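Side-chain contacts in uncharacterized protein (Helicobacter pylori, PDB 4O5J), which probably attaches the bacterium to sialylated carbohydrates on host cells, as the extracellular adhesion domain of the outer membrane adhesin SabA: residues 70-73 and 74-78; 172-176 and 177-181; 256-259 and 260-264. All blocks are in the same frame, centred on the assembly; numbering follows the deposited sequence.

Interaction 1. Residues 70-73 and 74-78; sequences FTNN and NYNST
Phe70 meets Asn74 one helical turn further on, by backbone and side chain together. Its carbonyl O accepts a nearly linear bond from Asn74 N at 2.8 Å, and its ring atom CE2 lies 3.9 Å from Asn74 CB. Both side chains swing CG anti to the backbone N (chi1 -166° in Asn74), which makes them run alongside each other in the same direction, ring and amide planes 30° apart. The amide of Asn74 continues past the ring to other partners: OD1 accepts from Ile83 N at the start of the next helix, and ND2 makes a weak bond to Ser260 OG. The Phe70 ring itself is met edge-to-face by Tyr357.

Thr71 O accepts from Tyr75 N at 2.9 Å, with Tyr75 CB packed 3.2 Å from the same oxygen. This bond belongs to the final turns of helix 57-76 in the largely helical adhesion domain. Here the buried side chains of Phe70 and Thr71 pack on helix 281-309, whereas Asn72 is exposed.

On that more open face, Asn72 O receives Asn76 N. The two side chains also approach each other, Asn76 ND2 reaching Asn72 OD1 at 3.1 Å, but the bond is weak because its N-H points well off line, and the amide planes stand 77° apart.

Asn73 O takes the closing bond, from Ser77 N at 2.9 Å, just where Ser77 departs from helical backbone angles. Ser77 CB sits 3.2 Å from that carbonyl oxygen, while Ser77 OG turns onward to accept from the backbone N of Thr79 and Gln80, just past the helix end.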
ATOM      1  N   PHE A  70     -12.012  12.945  -4.561  1.00 56.37           N
ATOM      2  CA  PHE A  70     -11.240  11.737  -4.263  1.00 47.24           C
ATOM      3  C   PHE A  70     -11.067  11.651  -2.744  1.00 52.76           C
ATOM      4  O   PHE A  70     -11.247  10.585  -2.146  1.00 51.43           O
ATOM      5  CB  PHE A  70      -9.882  11.799  -4.934  1.00 47.48           C
ATOM      6  CG  PHE A  70      -8.955  10.690  -4.517  1.00 50.82           C
ATOM      7  CD1 PHE A  70      -8.889   9.524  -5.267  1.00 52.97           C
ATOM      8  CD2 PHE A  70      -8.177  10.803  -3.367  1.00 54.33           C
ATOM      9  CE1 PHE A  70      -8.033   8.469  -4.877  1.00 53.39           C
ATOM     10  CE2 PHE A  70      -7.341   9.782  -2.964  1.00 51.17           C
ATOM     11  CZ  PHE A  70      -7.260   8.603  -3.719  1.00 51.71           C
ATOM     12  N   THR A  71     -10.727  12.772  -2.111  1.00 45.00           N
ATOM     13  CA  THR A  71     -10.469  12.728  -0.670  1.00 46.38           C
ATOM     14  C   THR A  71     -11.719  12.342   0.096  1.00 54.94           C
ATOM     15  O   THR A  71     -11.648  11.635   1.084  1.00 54.28           O
ATOM     16  CB  THR A  71      -9.943  14.046  -0.155  1.00 49.94           C
ATOM     17  OG1 THR A  71      -8.743  14.341  -0.852  1.00 54.92           O
ATOM     18  CG2 THR A  71      -9.646  13.972   1.374  1.00 46.69           C
ATOM     19  N   ASN A  72     -12.863  12.809  -0.373  1.00 60.48           N
ATOM     20  CA  ASN A  72     -14.111  12.496   0.272  1.00 63.11           C
ATOM     21  C   ASN A  72     -14.363  10.997   0.286  1.00 60.94           C
ATOM     22  O   ASN A  72     -14.663  10.436   1.342  1.00 61.80           O
ATOM     23  CB  ASN A  72     -15.246  13.223  -0.426  1.00 67.52           C
ATOM     24  CG  ASN A  72     -16.533  13.148   0.364  1.00 93.26           C
ATOM     25  OD1 ASN A  72     -16.616  13.705   1.460  1.00114.19           O
ATOM     26  ND2 ASN A  72     -17.528  12.428  -0.155  1.00 81.59           N
ATOM     27  N   ASN A  73     -14.203  10.334  -0.866  1.00 55.37           N
ATOM     28  CA  ASN A  73     -14.352   8.884  -0.920  1.00 55.17           C
ATOM     29  C   ASN A  73     -13.319   8.155  -0.130  1.00 58.54           C
ATOM     30  O   ASN A  73     -13.635   7.191   0.603  1.00 59.73           O
ATOM     31  CB  ASN A  73     -14.321   8.392  -2.362  1.00 57.55           C
ATOM     32  CG  ASN A  73     -15.565   8.733  -3.055  1.00 64.85           C
ATOM     33  OD1 ASN A  73     -16.626   8.698  -2.483  1.00 77.07           O
ATOM     34  ND2 ASN A  73     -15.451   9.115  -4.246  1.00 77.66           N
ATOM     35  N   ASN A  74     -12.068   8.582  -0.295  1.00 51.41           N
ATOM     36  CA  ASN A  74     -10.947   7.908   0.368  1.00 53.03           C
ATOM     37  C   ASN A  74     -11.119   7.915   1.877  1.00 48.86           C
ATOM     38  O   ASN A  74     -10.865   6.934   2.521  1.00 52.15           O
ATOM     39  CB  ASN A  74      -9.612   8.582  -0.013  1.00 45.20           C
ATOM     40  CG  ASN A  74      -8.425   7.726   0.356  1.00 52.98           C
ATOM     41  OD1 ASN A  74      -8.419   6.487   0.118  1.00 53.32           O
ATOM     42  ND2 ASN A  74      -7.423   8.352   0.961  1.00 51.36           N
ATOM     43  N   TYR A  75     -11.550   9.058   2.411  1.00 56.48           N
ATOM     44  CA  TYR A  75     -11.685   9.263   3.847  1.00 50.67           C
ATOM     45  C   TYR A  75     -12.952   8.648   4.441  1.00 53.86           C
ATOM     46  O   TYR A  75     -12.915   8.107   5.543  1.00 56.41           O
ATOM     47  CB  TYR A  75     -11.645  10.743   4.115  1.00 52.25           C
ATOM     48  CG  TYR A  75     -11.571  11.122   5.572  1.00 59.34           C
ATOM     49  CD1 TYR A  75     -10.362  11.032   6.282  1.00 56.65           C
ATOM     50  CD2 TYR A  75     -12.702  11.600   6.224  1.00 65.28           C
ATOM     51  CE1 TYR A  75     -10.296  11.357   7.613  1.00 61.40           C
ATOM     52  CE2 TYR A  75     -12.662  11.958   7.565  1.00 60.05           C
ATOM     53  CZ  TYR A  75     -11.457  11.842   8.244  1.00 73.30           C
ATOM     54  OH  TYR A  75     -11.404  12.193   9.557  1.00 77.62           O
ATOM     55  N   ASN A  76     -14.059   8.713   3.709  1.00 55.55           N
ATOM     56  CA  ASN A  76     -15.363   8.367   4.264  1.00 56.94           C
ATOM     57  C   ASN A  76     -15.939   7.033   3.856  1.00 55.73           C
ATOM     58  O   ASN A  76     -16.780   6.522   4.541  1.00 58.74           O
ATOM     59  CB  ASN A  76     -16.368   9.458   3.908  1.00 52.77           C
ATOM     60  CG  ASN A  76     -16.025  10.743   4.557  1.00 64.86           C
ATOM     61  OD1 ASN A  76     -15.583  10.772   5.696  1.00 77.50           O
ATOM     62  ND2 ASN A  76     -16.176  11.816   3.831  1.00 68.11           N
ATOM     63  N   SER A  77     -15.488   6.460   2.751  1.00 54.43           N
ATOM     64  CA  SER A  77     -16.123   5.265   2.221  1.00 51.98           C
ATOM     65  C   SER A  77     -15.426   3.972   2.635  1.00 55.65           C
ATOM     66  O   SER A  77     -14.268   3.980   2.996  1.00 53.66           O
ATOM     67  CB  SER A  77     -16.178   5.330   0.695  1.00 55.82           C
ATOM     68  OG  SER A  77     -16.891   4.218   0.162  1.00 60.90           O
ATOM     69  N   THR A  78     -16.163   2.864   2.603  1.00 54.45           N
ATOM     70  CA  THR A  78     -15.552   1.574   2.811  1.00 53.49           C
ATOM     71  C   THR A  78     -15.781   0.756   1.578  1.00 59.54           C
ATOM     72  O   THR A  78     -15.584  -0.451   1.603  1.00 60.54           O
ATOM     73  CB  THR A  78     -16.139   0.818   4.016  1.00 55.16           C
ATOM     74  OG1 THR A  78     -17.540   0.691   3.815  1.00 60.69           O
ATOM     75  CG2 THR A  78     -15.902   1.575   5.331  1.00 52.55           C
TER

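Interaction 2. Residues 172-176 and 177-181; sequences NLCAL and SGCAA
With SG anti to the carbonyl carbon in both residues (chi1 -53° in Cys174, -55° in Cys179), each cysteine lays its sulfur beside its own backbone N, and the two sulfurs meet as a disulfide. Cys174 SG and Cys179 SG are 2.2 Å apart, and the torsion about the S-S bond is 91°, close to the relaxed value. Beside the bridge, Cys174 CB comes within 3.7 Å of Gly178 C.

Between the cysteines the chain reverses. Gly178 N donates to Ala175 O at 3.0 Å, a fairly straight bond at the N-H that nevertheless approaches from above the carbonyl plane. Gly178 itself has a positive phi, a conformation that glycine adopts readily. Ser177 OG lies 3.9 Å from Ala175 CB, whereas the side chain of Leu176 turns to the protein and packs on Ile83 and Val193. Leu176 O also receives a weak bond from Gln261 NE2.

The whole is a type I beta turn, Ala175 to Gly178, closed at its base by a disulfide, a small covalent loop within the long connection between helices 146-163 and 193-209.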
ATOM      1  N   ASN A 172     -15.630  -5.597  10.033  1.00 51.31           N
ATOM      2  CA  ASN A 172     -15.559  -4.885  11.304  1.00 49.00           C
ATOM      3  C   ASN A 172     -14.655  -3.654  11.251  1.00 56.40           C
ATOM      4  O   ASN A 172     -14.506  -2.962  12.269  1.00 52.24           O
ATOM      5  CB  ASN A 172     -15.136  -5.809  12.457  1.00 52.25           C
ATOM      6  CG  ASN A 172     -15.459  -5.212  13.816  1.00 54.90           C
ATOM      7  OD1 ASN A 172     -16.484  -4.573  13.971  1.00 57.54           O
ATOM      8  ND2 ASN A 172     -14.585  -5.401  14.795  1.00 46.71           N
ATOM      9  N   LEU A 173     -14.066  -3.372  10.079  1.00 47.99           N
ATOM     10  CA  LEU A 173     -13.217  -2.183   9.914  1.00 46.14           C
ATOM     11  C   LEU A 173     -13.985  -0.928   9.506  1.00 48.60           C
ATOM     12  O   LEU A 173     -14.746  -0.978   8.560  1.00 49.86           O
ATOM     13  CB  LEU A 173     -12.108  -2.431   8.910  1.00 41.62           C
ATOM     14  CG  LEU A 173     -11.097  -3.495   9.304  1.00 45.17           C
ATOM     15  CD1 LEU A 173     -10.222  -3.753   8.110  1.00 49.71           C
ATOM     16  CD2 LEU A 173     -10.260  -3.041  10.475  1.00 43.18           C
ATOM     17  N   CYS A 174     -13.754   0.200  10.188  1.00 45.73           N
ATOM     18  CA  CYS A 174     -14.428   1.493   9.884  1.00 49.63           C
ATOM     19  C   CYS A 174     -13.712   2.222   8.783  1.00 52.97           C
ATOM     20  O   CYS A 174     -12.507   2.020   8.618  1.00 49.60           O
ATOM     21  CB  CYS A 174     -14.415   2.418  11.131  1.00 54.30           C
ATOM     22  SG  CYS A 174     -15.101   1.509  12.489  1.00 75.29           S
ATOM     23  N   ALA A 175     -14.433   3.115   8.076  1.00 52.64           N
ATOM     24  CA  ALA A 175     -13.808   4.040   7.158  1.00 52.43           C
ATOM     25  C   ALA A 175     -12.698   4.827   7.876  1.00 47.92           C
ATOM     26  O   ALA A 175     -12.641   4.833   9.092  1.00 46.30           O
ATOM     27  CB  ALA A 175     -14.844   4.988   6.547  1.00 48.00           C
ATOM     28  N   LEU A 176     -11.836   5.506   7.123  1.00 48.90           N
ATOM     29  CA  LEU A 176     -10.734   6.230   7.710  1.00 45.38           C
ATOM     30  C   LEU A 176     -11.259   7.348   8.616  1.00 53.00           C
ATOM     31  O   LEU A 176     -10.542   7.812   9.479  1.00 57.01           O
ATOM     32  CB  LEU A 176      -9.837   6.819   6.640  1.00 42.00           C
ATOM     33  CG  LEU A 176      -8.603   5.960   6.224  1.00 47.03           C
ATOM     34  CD1 LEU A 176      -8.976   4.525   5.929  1.00 46.50           C
ATOM     35  CD2 LEU A 176      -7.840   6.573   5.036  1.00 49.15           C
ATOM     36  N   SER A 177     -12.497   7.787   8.412  1.00 59.52           N
ATOM     37  CA  SER A 177     -13.105   8.838   9.234  1.00 59.96           C
ATOM     38  C   SER A 177     -13.422   8.397  10.649  1.00 66.20           C
ATOM     39  O   SER A 177     -13.700   9.213  11.511  1.00 67.36           O
ATOM     40  CB  SER A 177     -14.367   9.362   8.583  1.00 55.41           C
ATOM     41  OG  SER A 177     -15.339   8.350   8.511  1.00 70.89           O
ATOM     42  N   GLY A 178     -13.393   7.096  10.905  1.00 63.40           N
ATOM     43  CA  GLY A 178     -13.604   6.621  12.251  1.00 64.74           C
ATOM     44  C   GLY A 178     -14.918   5.872  12.408  1.00 73.06           C
ATOM     45  O   GLY A 178     -15.775   5.934  11.537  1.00 72.49           O
ATOM     46  N   CYS A 179     -15.087   5.188  13.543  1.00 74.43           N
ATOM     47  CA  CYS A 179     -16.342   4.467  13.829  1.00 80.26           C
ATOM     48  C   CYS A 179     -17.540   5.372  14.136  1.00 66.52           C
ATOM     49  O   CYS A 179     -17.363   6.357  14.793  1.00 93.78           O
ATOM     50  CB  CYS A 179     -16.097   3.411  14.920  1.00 73.76           C
ATOM     51  SG  CYS A 179     -14.745   2.283  14.469  1.00 73.47           S
ATOM     52  N   ALA A 180     -18.721   5.039  13.611  1.00 78.41           N
ATOM     53  CA  ALA A 180     -19.971   5.760  13.834  1.00102.54           C
ATOM     54  C   ALA A 180     -20.403   5.608  15.288  1.00102.59           C
ATOM     55  O   ALA A 180     -20.019   4.654  15.977  1.00107.92           O
ATOM     56  CB  ALA A 180     -21.048   5.236  12.880  1.00 94.67           C
ATOM     57  N   ALA A 181     -21.200   6.554  15.756  1.00109.13           N
ATOM     58  CA  ALA A 181     -21.675   6.519  17.123  1.00102.38           C
ATOM     59  C   ALA A 181     -22.590   5.289  17.417  1.00134.67           C
ATOM     60  O   ALA A 181     -23.465   4.964  16.608  1.00142.90           O
ATOM     61  CB  ALA A 181     -22.379   7.820  17.400  1.00101.45           C
TER

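Interaction 3. Residues 256-259 and 260-264; sequences AVTL and SQSNH
Ala256 O is gripped twice by Ser260, whose backbone N and hydroxyl OG each donate to it at 2.8 Å, from opposite faces of the carbonyl plane. The hydroxyl can do so because Ser260 OG lies anti to its own carbonyl carbon (chi1 -57°), which folds it back toward the preceding turn. The hydroxyl proton is thereby used.

The same device recurs two residues later on the exposed face. Thr258 O accepts from Ser262 N at 2.9 Å and from Ser262 OG at 3.2 Å, the hydroxyl again coming from above the carbonyl plane. Serine hydroxyls bonded to the carbonyl four residues back are a familiar feature of helices, and here they reinforce the i to i+4 pattern in the C-terminal half of helix 241-268, which packs against helices 57-76, 82-101 and 281-309 in the helical body of the adhesion domain.

The side chains of Val257 and Gln261 extend next to one another with a shared heading. The Gln261 chain is extended beyond CG, which touches Val257 O at 3.3 Å, and the amide nitrogen NE2 ends 3.6 Å from Val257 CG1, pure packing on the methyl.

Leu259 O takes Asn263 N at 2.9 Å, with Asn263 CB 3.4 Å from the same oxygen. The Leu259 side chain faces Gln296 and Val297 of helix 281-309. On the same helix, Asn263 OD1 is weakly bonded to Asn293 ND2, and Asn263 ND2 to Phe290 O.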
ATOM      1  N   ALA A 256       0.347   6.097   4.708  1.00 47.62           N
ATOM      2  CA  ALA A 256      -0.709   6.485   3.772  1.00 46.32           C
ATOM      3  C   ALA A 256      -1.994   6.932   4.526  1.00 53.85           C
ATOM      4  O   ALA A 256      -2.665   7.887   4.128  1.00 50.04           O
ATOM      5  CB  ALA A 256      -1.023   5.310   2.853  1.00 36.88           C
ATOM      6  N   VAL A 257      -2.342   6.208   5.590  1.00 51.64           N
ATOM      7  CA  VAL A 257      -3.541   6.514   6.358  1.00 49.57           C
ATOM      8  C   VAL A 257      -3.435   7.904   7.004  1.00 51.15           C
ATOM      9  O   VAL A 257      -4.322   8.770   6.839  1.00 52.31           O
ATOM     10  CB  VAL A 257      -3.787   5.460   7.432  1.00 50.00           C
ATOM     11  CG1 VAL A 257      -4.767   6.008   8.467  1.00 49.04           C
ATOM     12  CG2 VAL A 257      -4.281   4.156   6.814  1.00 37.49           C
ATOM     13  N   THR A 258      -2.327   8.155   7.687  1.00 46.46           N
ATOM     14  CA  THR A 258      -2.076   9.465   8.259  1.00 43.94           C
ATOM     15  C   THR A 258      -2.182  10.540   7.197  1.00 51.57           C
ATOM     16  O   THR A 258      -2.753  11.608   7.422  1.00 50.29           O
ATOM     17  CB  THR A 258      -0.664   9.526   8.818  1.00 48.21           C
ATOM     18  OG1 THR A 258      -0.548   8.523   9.807  1.00 56.41           O
ATOM     19  CG2 THR A 258      -0.360  10.926   9.460  1.00 43.63           C
ATOM     20  N   LEU A 259      -1.594  10.287   6.038  1.00 49.08           N
ATOM     21  CA  LEU A 259      -1.592  11.320   4.996  1.00 44.64           C
ATOM     22  C   LEU A 259      -3.036  11.514   4.471  1.00 49.49           C
ATOM     23  O   LEU A 259      -3.440  12.636   4.200  1.00 53.48           O
ATOM     24  CB  LEU A 259      -0.624  10.922   3.854  1.00 43.16           C
ATOM     25  CG  LEU A 259      -0.318  11.958   2.823  1.00 46.22           C
ATOM     26  CD1 LEU A 259       0.031  13.304   3.443  1.00 42.90           C
ATOM     27  CD2 LEU A 259       0.814  11.465   1.923  1.00 48.22           C
ATOM     28  N   SER A 260      -3.821  10.431   4.344  1.00 51.21           N
ATOM     29  CA  SER A 260      -5.196  10.590   3.936  1.00 46.83           C
ATOM     30  C   SER A 260      -5.958  11.463   4.958  1.00 52.25           C
ATOM     31  O   SER A 260      -6.751  12.338   4.570  1.00 54.35           O
ATOM     32  CB  SER A 260      -5.859   9.273   3.826  1.00 54.53           C
ATOM     33  OG  SER A 260      -5.141   8.433   2.913  1.00 53.75           O
ATOM     34  N   GLN A 261      -5.703  11.275   6.246  1.00 54.46           N
ATOM     35  CA  GLN A 261      -6.407  12.069   7.280  1.00 51.11           C
ATOM     36  C   GLN A 261      -5.949  13.514   7.245  1.00 50.56           C
ATOM     37  O   GLN A 261      -6.796  14.401   7.264  1.00 62.03           O
ATOM     38  CB  GLN A 261      -6.226  11.429   8.621  1.00 54.83           C
ATOM     39  CG  GLN A 261      -6.791   9.995   8.568  1.00 61.17           C
ATOM     40  CD  GLN A 261      -6.398   9.167   9.790  1.00 70.42           C
ATOM     41  OE1 GLN A 261      -5.383   9.442  10.433  1.00 80.16           O
ATOM     42  NE2 GLN A 261      -7.197   8.139  10.112  1.00 64.94           N
ATOM     43  N   SER A 262      -4.633  13.782   7.094  1.00 56.81           N
ATOM     44  CA  SER A 262      -4.151  15.196   6.974  1.00 54.53           C
ATOM     45  C   SER A 262      -4.810  15.827   5.793  1.00 56.30           C
ATOM     46  O   SER A 262      -5.204  16.970   5.838  1.00 59.04           O
ATOM     47  CB  SER A 262      -2.662  15.327   6.759  1.00 66.04           C
ATOM     48  OG  SER A 262      -2.011  14.675   7.812  1.00 84.31           O
ATOM     49  N   ASN A 263      -4.970  15.074   4.736  1.00 54.38           N
ATOM     50  CA  ASN A 263      -5.464  15.692   3.508  1.00 57.76           C
ATOM     51  C   ASN A 263      -6.951  16.006   3.549  1.00 55.82           C
ATOM     52  O   ASN A 263      -7.414  16.985   2.932  1.00 57.03           O
ATOM     53  CB  ASN A 263      -5.165  14.805   2.314  1.00 54.52           C
ATOM     54  CG  ASN A 263      -4.446  15.541   1.219  1.00 60.43           C
ATOM     55  OD1 ASN A 263      -3.861  16.592   1.439  1.00 66.36           O
ATOM     56  ND2 ASN A 263      -4.436  14.953   0.027  1.00 73.70           N
ATOM     57  N   HIS A 264      -7.704  15.183   4.266  1.00 53.14           N
ATOM     58  CA  HIS A 264      -9.106  15.470   4.470  1.00 55.17           C
ATOM     59  C   HIS A 264      -9.257  16.788   5.236  1.00 58.28           C
ATOM     60  O   HIS A 264     -10.156  17.602   4.966  1.00 63.15           O
ATOM     61  CB  HIS A 264      -9.778  14.334   5.240  1.00 50.50           C
ATOM     62  CG  HIS A 264     -11.217  14.630   5.544  1.00 62.21           C
ATOM     63  ND1 HIS A 264     -11.659  14.956   6.817  1.00 59.16           N
ATOM     64  CD2 HIS A 264     -12.329  14.722   4.689  1.00 68.40           C
ATOM     65  CE1 HIS A 264     -12.988  15.196   6.778  1.00 58.65           C
ATOM     66  NE2 HIS A 264     -13.408  15.059   5.469  1.00 63.30           N
TER

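All three interactions lie within the SabA adhesion domain and follow one another along the chain, 70-78, then 172-181, then 256-264. Their centres form a compact triangle, about 12 Å between interactions 1 and 2, 11 Å between 1 and 3, and 15 Å between 2 and 3. The first closes helix 57-76, the third lies in helix 241-268, and the second is a disulfide-bridged turn resting on both. Tyr75 connects them, packing on Ser177 and Gln261 and stacking on His264. Segments far apart in sequence are thereby joined where the helical body meets a long loop, the disulfide-closed turn being packed against two helices of the domain.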